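Local atomic coordinates of starch synthase I (Hordeum vulgare, PDB entry 4HLN), a protein that belongs to the starch synthases, plant glycosyltransferases built from two Rossmann-like domains of the GT-B fold, and carries bound alpha-D-glucopyranose in this model. Residues A[553-558]-A[567-572]; A[363-368]-A[542-547]. All coordinates share one frame; numbering follows the deposited sequence.

Interaction 1: residues A[553-558]-A[567-572]. With GLC (alpha-D-glucopyranose), chain B; GLC (alpha-D-glucopyranose), chain C; GLC (alpha-D-glucopyranose), chain D.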
ATOM      1  N   VAL A 553       2.672   6.054 -11.689  1.00 58.95           N
ATOM      2  CA  VAL A 553       2.940   6.049 -13.128  1.00 54.26           C
ATOM      3  C   VAL A 553       2.301   7.272 -13.787  1.00 58.40           C
ATOM      4  O   VAL A 553       1.076   7.388 -13.852  1.00 67.50           O
ATOM      5  CB  VAL A 553       2.410   4.775 -13.821  1.00 56.06           C
ATOM      6  CG1 VAL A 553       2.510   4.903 -15.337  1.00 53.24           C
ATOM      7  CG2 VAL A 553       3.151   3.549 -13.325  1.00 50.34           C
ATOM      8  N   GLU A 554       3.141   8.184 -14.262  1.00 62.51           N
ATOM      9  CA  GLU A 554       2.679   9.370 -14.971  1.00 70.90           C
ATOM     10  C   GLU A 554       2.435   9.029 -16.449  1.00 70.62           C
ATOM     11  O   GLU A 554       3.351   8.599 -17.158  1.00 66.43           O
ATOM     12  CB  GLU A 554       3.715  10.487 -14.819  1.00 77.17           C
ATOM     13  CG  GLU A 554       3.323  11.819 -15.425  1.00 96.97           C
ATOM     14  CD  GLU A 554       4.470  12.823 -15.412  1.00108.81           C
ATOM     15  OE1 GLU A 554       4.446  13.766 -16.234  1.00108.41           O
ATOM     16  OE2 GLU A 554       5.395  12.666 -14.583  1.00112.11           O
ATOM     17  N   THR A 555       1.200   9.195 -16.914  1.00 68.47           N
ATOM     18  CA  THR A 555       0.874   8.823 -18.289  1.00 69.20           C
ATOM     19  C   THR A 555       1.714   9.596 -19.306  1.00 75.12           C
ATOM     20  O   THR A 555       2.029  10.769 -19.108  1.00 76.45           O
ATOM     21  CB  THR A 555      -0.620   9.008 -18.609  1.00 68.11           C
ATOM     22  OG1 THR A 555      -1.404   8.184 -17.740  1.00 78.39           O
ATOM     23  CG2 THR A 555      -0.906   8.609 -20.051  1.00 59.86           C
ATOM     24  N   PHE A 556       2.071   8.924 -20.396  1.00 77.25           N
ATOM     25  CA  PHE A 556       2.904   9.509 -21.440  1.00 78.07           C
ATOM     26  C   PHE A 556       2.260  10.701 -22.117  1.00 89.50           C
ATOM     27  O   PHE A 556       1.092  10.660 -22.507  1.00 92.22           O
ATOM     28  CB  PHE A 556       3.219   8.474 -22.509  1.00 70.87           C
ATOM     29  CG  PHE A 556       4.136   8.978 -23.574  1.00 71.14           C
ATOM     30  CD1 PHE A 556       3.842   8.785 -24.910  1.00 68.77           C
ATOM     31  CD2 PHE A 556       5.301   9.653 -23.237  1.00 81.15           C
ATOM     32  CE1 PHE A 556       4.707   9.252 -25.902  1.00 67.31           C
ATOM     33  CE2 PHE A 556       6.170  10.121 -24.222  1.00 76.27           C
ATOM     34  CZ  PHE A 556       5.869   9.922 -25.556  1.00 68.85           C
ATOM     35  N   ASN A 557       3.048  11.754 -22.281  1.00 94.23           N
ATOM     36  CA  ASN A 557       2.587  12.967 -22.935  1.00 96.35           C
ATOM     37  C   ASN A 557       3.743  13.648 -23.639  1.00 91.05           C
ATOM     38  O   ASN A 557       4.564  14.302 -22.994  1.00 97.58           O
ATOM     39  CB  ASN A 557       1.971  13.910 -21.911  1.00100.67           C
ATOM     40  CG  ASN A 557       1.797  15.303 -22.445  1.00100.93           C
ATOM     41  OD1 ASN A 557       1.491  15.496 -23.626  1.00100.79           O
ATOM     42  ND2 ASN A 557       2.006  16.292 -21.584  1.00 96.96           N
ATOM     43  N   PRO A 558       3.814  13.495 -24.969  1.00 82.70           N
ATOM     44  CA  PRO A 558       4.971  13.927 -25.763  1.00 85.29           C
ATOM     45  C   PRO A 558       5.034  15.445 -25.960  1.00 92.84           C
ATOM     46  O   PRO A 558       5.904  15.939 -26.682  1.00 89.17           O
ATOM     47  CB  PRO A 558       4.764  13.202 -27.100  1.00 72.31           C
ATOM     48  CG  PRO A 558       3.289  13.026 -27.203  1.00 66.88           C
ATOM     49  CD  PRO A 558       2.764  12.877 -25.800  1.00 72.52           C
ATOM     50  N   THR A 567       6.029   8.096 -17.988  1.00 79.84           N
ATOM     51  CA  THR A 567       6.802   6.889 -17.716  1.00 76.20           C
ATOM     52  C   THR A 567       6.118   5.624 -18.201  1.00 69.88           C
ATOM     53  O   THR A 567       6.721   4.556 -18.207  1.00 78.80           O
ATOM     54  CB  THR A 567       7.074   6.724 -16.211  1.00 70.77           C
ATOM     55  OG1 THR A 567       5.880   7.016 -15.475  1.00 68.64           O
ATOM     56  CG2 THR A 567       8.181   7.657 -15.766  1.00 58.27           C
ATOM     57  N   GLY A 568       4.857   5.747 -18.592  1.00 55.20           N
ATOM     58  CA  GLY A 568       4.101   4.619 -19.100  1.00 49.64           C
ATOM     59  C   GLY A 568       2.676   5.048 -19.378  1.00 51.05           C
ATOM     60  O   GLY A 568       2.422   6.218 -19.619  1.00 63.73           O
ATOM     61  N   TRP A 569       1.736   4.115 -19.341  1.00 53.45           N
ATOM     62  CA  TRP A 569       0.336   4.487 -19.491  1.00 58.30           C
ATOM     63  C   TRP A 569      -0.523   4.014 -18.337  1.00 62.73           C
ATOM     64  O   TRP A 569      -0.570   2.826 -18.036  1.00 81.61           O
ATOM     65  CB  TRP A 569      -0.233   3.947 -20.796  1.00 58.83           C
ATOM     66  CG  TRP A 569       0.233   4.698 -21.980  1.00 71.81           C
ATOM     67  CD1 TRP A 569      -0.393   5.742 -22.584  1.00 70.74           C
ATOM     68  CD2 TRP A 569       1.438   4.469 -22.716  1.00 78.59           C
ATOM     69  NE1 TRP A 569       0.345   6.182 -23.656  1.00 76.66           N
ATOM     70  CE2 TRP A 569       1.477   5.416 -23.756  1.00 80.51           C
ATOM     71  CE3 TRP A 569       2.486   3.556 -22.596  1.00 76.61           C
ATOM     72  CZ2 TRP A 569       2.526   5.480 -24.669  1.00 79.65           C
ATOM     73  CZ3 TRP A 569       3.528   3.623 -23.500  1.00 76.45           C
ATOM     74  CH2 TRP A 569       3.540   4.575 -24.524  1.00 76.20           C
ATOM     75  N   ALA A 570      -1.207   4.949 -17.697  1.00 54.22           N
ATOM     76  CA  ALA A 570      -2.242   4.605 -16.732  1.00 62.55           C
ATOM     77  C   ALA A 570      -3.593   4.848 -17.389  1.00 65.58           C
ATOM     78  O   ALA A 570      -3.818   5.902 -17.982  1.00 66.36           O
ATOM     79  CB  ALA A 570      -2.103   5.440 -15.462  1.00 62.01           C
ATOM     80  N   PHE A 571      -4.486   3.871 -17.288  1.00 64.84           N
ATOM     81  CA  PHE A 571      -5.791   3.973 -17.925  1.00 62.79           C
ATOM     82  C   PHE A 571      -6.921   3.823 -16.922  1.00 62.05           C
ATOM     83  O   PHE A 571      -6.810   3.087 -15.948  1.00 61.02           O
ATOM     84  CB  PHE A 571      -5.936   2.909 -19.014  1.00 56.97           C
ATOM     85  CG  PHE A 571      -5.978   1.498 -18.483  1.00 58.55           C
ATOM     86  CD1 PHE A 571      -4.802   0.783 -18.275  1.00 54.62           C
ATOM     87  CD2 PHE A 571      -7.189   0.885 -18.192  1.00 57.78           C
ATOM     88  CE1 PHE A 571      -4.834  -0.517 -17.796  1.00 46.95           C
ATOM     89  CE2 PHE A 571      -7.226  -0.422 -17.708  1.00 59.42           C
ATOM     90  CZ  PHE A 571      -6.050  -1.122 -17.510  1.00 45.41           C
ATOM     91  N   SER A 572      -8.015   4.524 -17.186  1.00 73.86           N
ATOM     92  CA  SER A 572      -9.219   4.419 -16.375  1.00 71.38           C
ATOM     93  C   SER A 572     -10.398   4.741 -17.274  1.00 70.19           C
ATOM     94  O   SER A 572     -10.300   5.611 -18.139  1.00 71.80           O
ATOM     95  CB  SER A 572      -9.170   5.388 -15.189  1.00 68.86           C
ATOM     96  OG  SER A 572     -10.239   5.151 -14.292  1.00 68.54           O
TER
HETATM   97  C1  GLC B   1      -2.167  12.200 -23.456  1.00132.37           C
HETATM   98  C2  GLC B   1      -1.731  13.254 -24.454  1.00134.63           C
HETATM   99  C3  GLC B   1      -1.511  12.653 -25.850  1.00142.89           C
HETATM  100  C4  GLC B   1      -0.833  11.270 -25.921  1.00140.69           C
HETATM  101  C5  GLC B   1      -1.407  10.410 -24.791  1.00138.57           C
HETATM  102  C6  GLC B   1      -0.676   9.096 -24.582  1.00140.25           C
HETATM  103  O2  GLC B   1      -2.733  14.251 -24.496  1.00127.57           O
HETATM  104  O3  GLC B   1      -0.751  13.574 -26.597  1.00149.87           O
HETATM  105  O4  GLC B   1      -1.071  10.792 -27.256  1.00140.93           O
HETATM  106  O5  GLC B   1      -1.295  11.105 -23.567  1.00137.33           O
HETATM  107  O6  GLC B   1      -1.622   8.061 -24.486  1.00144.25           O
HETATM  108  C1  GLC C   2      -0.446   9.605 -27.881  1.00148.06           C
HETATM  109  C2  GLC C   2       0.990   9.125 -27.569  1.00152.69           C
HETATM  110  C3  GLC C   2       2.158   9.667 -28.423  1.00153.89           C
HETATM  111  C4  GLC C   2       1.837  10.016 -29.872  1.00150.75           C
HETATM  112  C5  GLC C   2       0.374  10.440 -30.020  1.00152.64           C
HETATM  113  C6  GLC C   2      -0.013  10.406 -31.496  1.00147.76           C
HETATM  114  O2  GLC C   2       1.283   9.309 -26.203  1.00154.88           O
HETATM  115  O3  GLC C   2       3.153   8.667 -28.492  1.00151.67           O
HETATM  116  O4  GLC C   2       2.736  11.022 -30.363  1.00145.08           O
HETATM  117  O5  GLC C   2      -0.540   9.613 -29.303  1.00152.34           O
HETATM  118  O6  GLC C   2      -0.635   9.176 -31.788  1.00145.46           O
HETATM  119  C1  GLC D   4       6.298  15.144 -32.025  1.00155.13           C
HETATM  120  C2  GLC D   4       6.938  15.904 -30.859  1.00155.72           C
HETATM  121  C3  GLC D   4       6.066  17.031 -30.283  1.00164.12           C
HETATM  122  C4  GLC D   4       5.305  17.884 -31.318  1.00170.33           C
HETATM  123  C5  GLC D   4       5.040  17.134 -32.640  1.00168.06           C
HETATM  124  C6  GLC D   4       4.952  18.125 -33.808  1.00161.33           C
HETATM  125  O2  GLC D   4       7.297  15.001 -29.834  1.00149.57           O
HETATM  126  O3  GLC D   4       6.909  17.876 -29.522  1.00160.99           O
HETATM  127  O4  GLC D   4       4.060  18.344 -30.758  1.00172.21           O
HETATM  128  O5  GLC D   4       6.001  16.138 -32.991  1.00164.38           O
HETATM  129  O6  GLC D   4       6.215  18.704 -34.072  1.00153.28           O
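Thr567 engages both the carbonyl O and the amide N of Glu554: its N donates to Glu554 O at 2.8 Å, lying in the carbonyl plane, while its OG1 accepts a weak bond from Glu554 N (N-H...O angle 133°). With chi1 at 44°, that hydroxyl sits between the backbone N and carbonyl carbon of Thr567, where it can meet the Glu554 amide. Gly568 then forms the single beta bridge of the contact with Thr555; its O takes Phe556 N at 2.8 Å, the N lying nearly in line with the C=O but the bond bent at the hydrogen, and Thr555 CA also approaches this oxygen at 3.3 Å, a CA-H...O contact. Trp569 turns its indole beside Phe556, the two side chains pointing the same way. Phe556 CB lies over one indole face, CD1 touches CZ2 of Trp569 at 3.6 Å, and the ring planes make an oblique 72°. O6 of the chain B alpha-D-glucopyranose lies in plane at the indole edge and accepts a weak bond from Trp569 NE1 (2.8 Å), and Pro558 CG packs on C3 of the chain C alpha-D-glucopyranose, which places the contact in the glycan pocket. Ala570 N finally donates to Thr555 OG1 (3.2 Å). Around the pair, helices 576-592 and 594-606 pack on Trp569, the latter also on Phe556, whereas strand 540-544 runs beside strand 569-571 at the end of the parallel sheet.

Interaction 2: residues A[363-368]-A[542-547]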
ATOM      1  N   GLN A 363      -6.064   7.509  -3.711  1.00 52.69           N
ATOM      2  CA  GLN A 363      -5.484   8.662  -4.390  1.00 59.24           C
ATOM      3  C   GLN A 363      -5.202   8.489  -5.888  1.00 74.79           C
ATOM      4  O   GLN A 363      -5.529   9.367  -6.690  1.00 90.69           O
ATOM      5  CB  GLN A 363      -4.229   9.123  -3.682  1.00 60.46           C
ATOM      6  CG  GLN A 363      -4.449  10.415  -2.937  1.00 75.19           C
ATOM      7  CD  GLN A 363      -4.952  11.512  -3.845  1.00 76.84           C
ATOM      8  OE1 GLN A 363      -4.271  11.910  -4.786  1.00 84.68           O
ATOM      9  NE2 GLN A 363      -6.156  11.997  -3.578  1.00 71.78           N
ATOM     10  N   GLY A 364      -4.594   7.376  -6.274  1.00 60.01           N
ATOM     11  CA  GLY A 364      -4.366   7.135  -7.689  1.00 58.62           C
ATOM     12  C   GLY A 364      -5.507   6.475  -8.451  1.00 56.44           C
ATOM     13  O   GLY A 364      -5.268   5.771  -9.431  1.00 63.84           O
ATOM     14  N   TYR A 365      -6.745   6.698  -8.018  1.00 55.26           N
ATOM     15  CA  TYR A 365      -7.912   6.110  -8.695  1.00 53.77           C
ATOM     16  C   TYR A 365      -9.064   7.084  -8.897  1.00 54.46           C
ATOM     17  O   TYR A 365      -9.097   8.160  -8.314  1.00 62.04           O
ATOM     18  CB  TYR A 365      -8.429   4.875  -7.954  1.00 46.05           C
ATOM     19  CG  TYR A 365      -7.453   3.741  -7.939  1.00 44.17           C
ATOM     20  CD1 TYR A 365      -7.411   2.830  -8.987  1.00 48.02           C
ATOM     21  CD2 TYR A 365      -6.548   3.590  -6.893  1.00 47.12           C
ATOM     22  CE1 TYR A 365      -6.507   1.779  -8.992  1.00 45.49           C
ATOM     23  CE2 TYR A 365      -5.641   2.543  -6.878  1.00 45.59           C
ATOM     24  CZ  TYR A 365      -5.623   1.641  -7.932  1.00 51.17           C
ATOM     25  OH  TYR A 365      -4.729   0.596  -7.933  1.00 53.70           O
ATOM     26  N   SER A 366     -10.024   6.676  -9.714  1.00 69.30           N
ATOM     27  CA  SER A 366     -11.142   7.539 -10.081  1.00 70.01           C
ATOM     28  C   SER A 366     -12.185   7.599  -8.980  1.00 60.05           C
ATOM     29  O   SER A 366     -12.239   6.723  -8.118  1.00 65.38           O
ATOM     30  CB  SER A 366     -11.805   7.001 -11.343  1.00 66.67           C
ATOM     31  OG  SER A 366     -12.313   5.695 -11.098  1.00 67.21           O
ATOM     32  N   TRP A 367     -13.030   8.621  -9.035  1.00 58.39           N
ATOM     33  CA  TRP A 367     -14.163   8.728  -8.122  1.00 65.30           C
ATOM     34  C   TRP A 367     -14.964   7.419  -8.092  1.00 68.12           C
ATOM     35  O   TRP A 367     -15.315   6.893  -7.030  1.00 70.98           O
ATOM     36  CB  TRP A 367     -15.078   9.885  -8.539  1.00 63.21           C
ATOM     37  CG  TRP A 367     -16.290  10.029  -7.655  1.00 83.84           C
ATOM     38  CD1 TRP A 367     -17.474   9.330  -7.748  1.00 85.04           C
ATOM     39  CD2 TRP A 367     -16.436  10.910  -6.531  1.00 90.96           C
ATOM     40  NE1 TRP A 367     -18.342   9.732  -6.754  1.00 88.02           N
ATOM     41  CE2 TRP A 367     -17.730  10.699  -5.995  1.00 96.34           C
ATOM     42  CE3 TRP A 367     -15.600  11.857  -5.927  1.00 96.37           C
ATOM     43  CZ2 TRP A 367     -18.205  11.404  -4.888  1.00111.46           C
ATOM     44  CZ3 TRP A 367     -16.073  12.557  -4.826  1.00108.61           C
ATOM     45  CH2 TRP A 367     -17.364  12.327  -4.318  1.00117.27           C
ATOM     46  N   GLU A 368     -15.234   6.905  -9.283  1.00 60.27           N
ATOM     47  CA  GLU A 368     -16.064   5.731  -9.478  1.00 60.78           C
ATOM     48  C   GLU A 368     -15.485   4.511  -8.777  1.00 53.11           C
ATOM     49  O   GLU A 368     -16.213   3.749  -8.139  1.00 53.73           O
ATOM     50  CB  GLU A 368     -16.226   5.458 -10.982  1.00 73.57           C
ATOM     51  CG  GLU A 368     -16.895   6.599 -11.787  1.00 82.94           C
ATOM     52  CD  GLU A 368     -16.120   7.937 -11.798  1.00 91.52           C
ATOM     53  OE1 GLU A 368     -14.874   7.948 -11.641  1.00 91.28           O
ATOM     54  OE2 GLU A 368     -16.773   8.994 -11.977  1.00 86.75           O
ATOM     55  N   VAL A 542       1.893  -0.547 -18.101  1.00 48.03           N
ATOM     56  CA  VAL A 542       0.529  -0.142 -18.403  1.00 48.80           C
ATOM     57  C   VAL A 542      -0.368  -0.602 -17.251  1.00 57.07           C
ATOM     58  O   VAL A 542      -0.528  -1.796 -16.997  1.00 61.93           O
ATOM     59  CB  VAL A 542       0.039  -0.755 -19.723  1.00 52.32           C
ATOM     60  CG1 VAL A 542      -1.482  -0.645 -19.841  1.00 48.22           C
ATOM     61  CG2 VAL A 542       0.744  -0.105 -20.899  1.00 47.79           C
ATOM     62  N   VAL A 543      -0.958   0.354 -16.555  1.00 57.83           N
ATOM     63  CA  VAL A 543      -1.588   0.070 -15.283  1.00 56.92           C
ATOM     64  C   VAL A 543      -2.947   0.763 -15.129  1.00 56.41           C
ATOM     65  O   VAL A 543      -3.172   1.844 -15.680  1.00 58.86           O
ATOM     66  CB  VAL A 543      -0.641   0.494 -14.145  1.00 62.59           C
ATOM     67  CG1 VAL A 543      -0.269   1.960 -14.295  1.00 59.57           C
ATOM     68  CG2 VAL A 543      -1.266   0.224 -12.791  1.00 72.96           C
ATOM     69  N   HIS A 544      -3.859   0.125 -14.397  1.00 52.51           N
ATOM     70  CA  HIS A 544      -5.129   0.761 -14.053  1.00 55.93           C
ATOM     71  C   HIS A 544      -4.931   1.917 -13.086  1.00 58.48           C
ATOM     72  O   HIS A 544      -4.312   1.745 -12.029  1.00 56.45           O
ATOM     73  CB  HIS A 544      -6.096  -0.225 -13.409  1.00 49.01           C
ATOM     74  CG  HIS A 544      -7.298   0.439 -12.811  1.00 56.70           C
ATOM     75  ND1 HIS A 544      -8.004  -0.097 -11.756  1.00 63.47           N
ATOM     76  CD2 HIS A 544      -7.914   1.604 -13.120  1.00 56.24           C
ATOM     77  CE1 HIS A 544      -9.008   0.704 -11.444  1.00 57.00           C
ATOM     78  NE2 HIS A 544      -8.973   1.748 -12.256  1.00 61.95           N
ATOM     79  N   GLY A 545      -5.470   3.082 -13.440  1.00 56.26           N
ATOM     80  CA  GLY A 545      -5.435   4.236 -12.559  1.00 58.02           C
ATOM     81  C   GLY A 545      -5.351   5.586 -13.241  1.00 64.35           C
ATOM     82  O   GLY A 545      -5.418   5.704 -14.464  1.00 74.67           O
ATOM     83  N   THR A 546      -5.216   6.623 -12.429  1.00 69.00           N
ATOM     84  CA  THR A 546      -4.991   7.970 -12.942  1.00 75.45           C
ATOM     85  C   THR A 546      -3.481   8.207 -13.145  1.00 81.87           C
ATOM     86  O   THR A 546      -2.641   7.590 -12.478  1.00 85.81           O
ATOM     87  CB  THR A 546      -5.652   9.036 -12.027  1.00 61.50           C
ATOM     88  OG1 THR A 546      -5.233   8.855 -10.663  1.00 63.01           O
ATOM     89  CG2 THR A 546      -7.166   8.897 -12.088  1.00 56.75           C
ATOM     90  N   GLY A 547      -3.128   9.075 -14.084  1.00 71.91           N
ATOM     91  CA  GLY A 547      -1.743   9.166 -14.502  1.00 60.74           C
ATOM     92  C   GLY A 547      -1.130  10.542 -14.371  1.00 67.51           C
ATOM     93  O   GLY A 547      -0.258  10.912 -15.161  1.00 73.92           O
TER
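In the two-domain GT-B architecture that the starch synthase family shares, this contact spans the two Rossmann-like domains, from the loop between strand 357-360 of the nine-stranded sheet and helix 367-374 to the turn that follows strand 540-544 of the six-stranded parallel sheet. The ring evidence is a T-shaped pair: the edge of Tyr365 is directed at the face of His544, with centroids 5.0 Å apart and planes at 69°. Tyr365 CD1 comes to 3.6 Å from His544 CE1, and CE1 of Tyr365 stands above the imidazole, offset toward its rim. His544 reaches this place because its CG is anti to the backbone N (chi1 169°), and the imidazole is further fixed by the bond of ND1 to Ser522 O. The tyrosine is likewise held at its far end, where OH bonds to Glu525 N. Beside the rings, Thr546 N donates to Gly364 O at 3.1 Å with a straight N-H...O angle of 168°, although the donor lies above the carbonyl plane. Gly545 brings its CA to 3.5 Å from this same Gly364 O. Ser366 is the N-cap of the helix, its OG capping Val369 N. The hydroxyl of Thr546 bonds to Asp551 OD2, and its methyl CG2 rests 4.1 Å from Tyr365 C.

Interactions 1 and 2 meet at neighbouring strands of one parallel sheet, their centres about 11 Å apart. Two probable backbone hydrogen bonds join them directly: Gly545 N with Phe571 O at 2.8 Å, and Thr555 N with Gly547 O at 2.9 Å. Ala570 CB also packs against Gly545 O at 3.5 Å. The 542-547 segment thus borders both parts of interaction 1, strand 569-571 and the 553-558 loop, while its other contact reaches across to residues 363-368. Only interaction 1 touches the glycan pocket; the side chain of Thr546 in interaction 2 is about 12 Å from a bound alpha-D-glucopyranose. Thr555 precedes pocket residue Phe556, and Phe571 lies two residues past pocket residue Trp569.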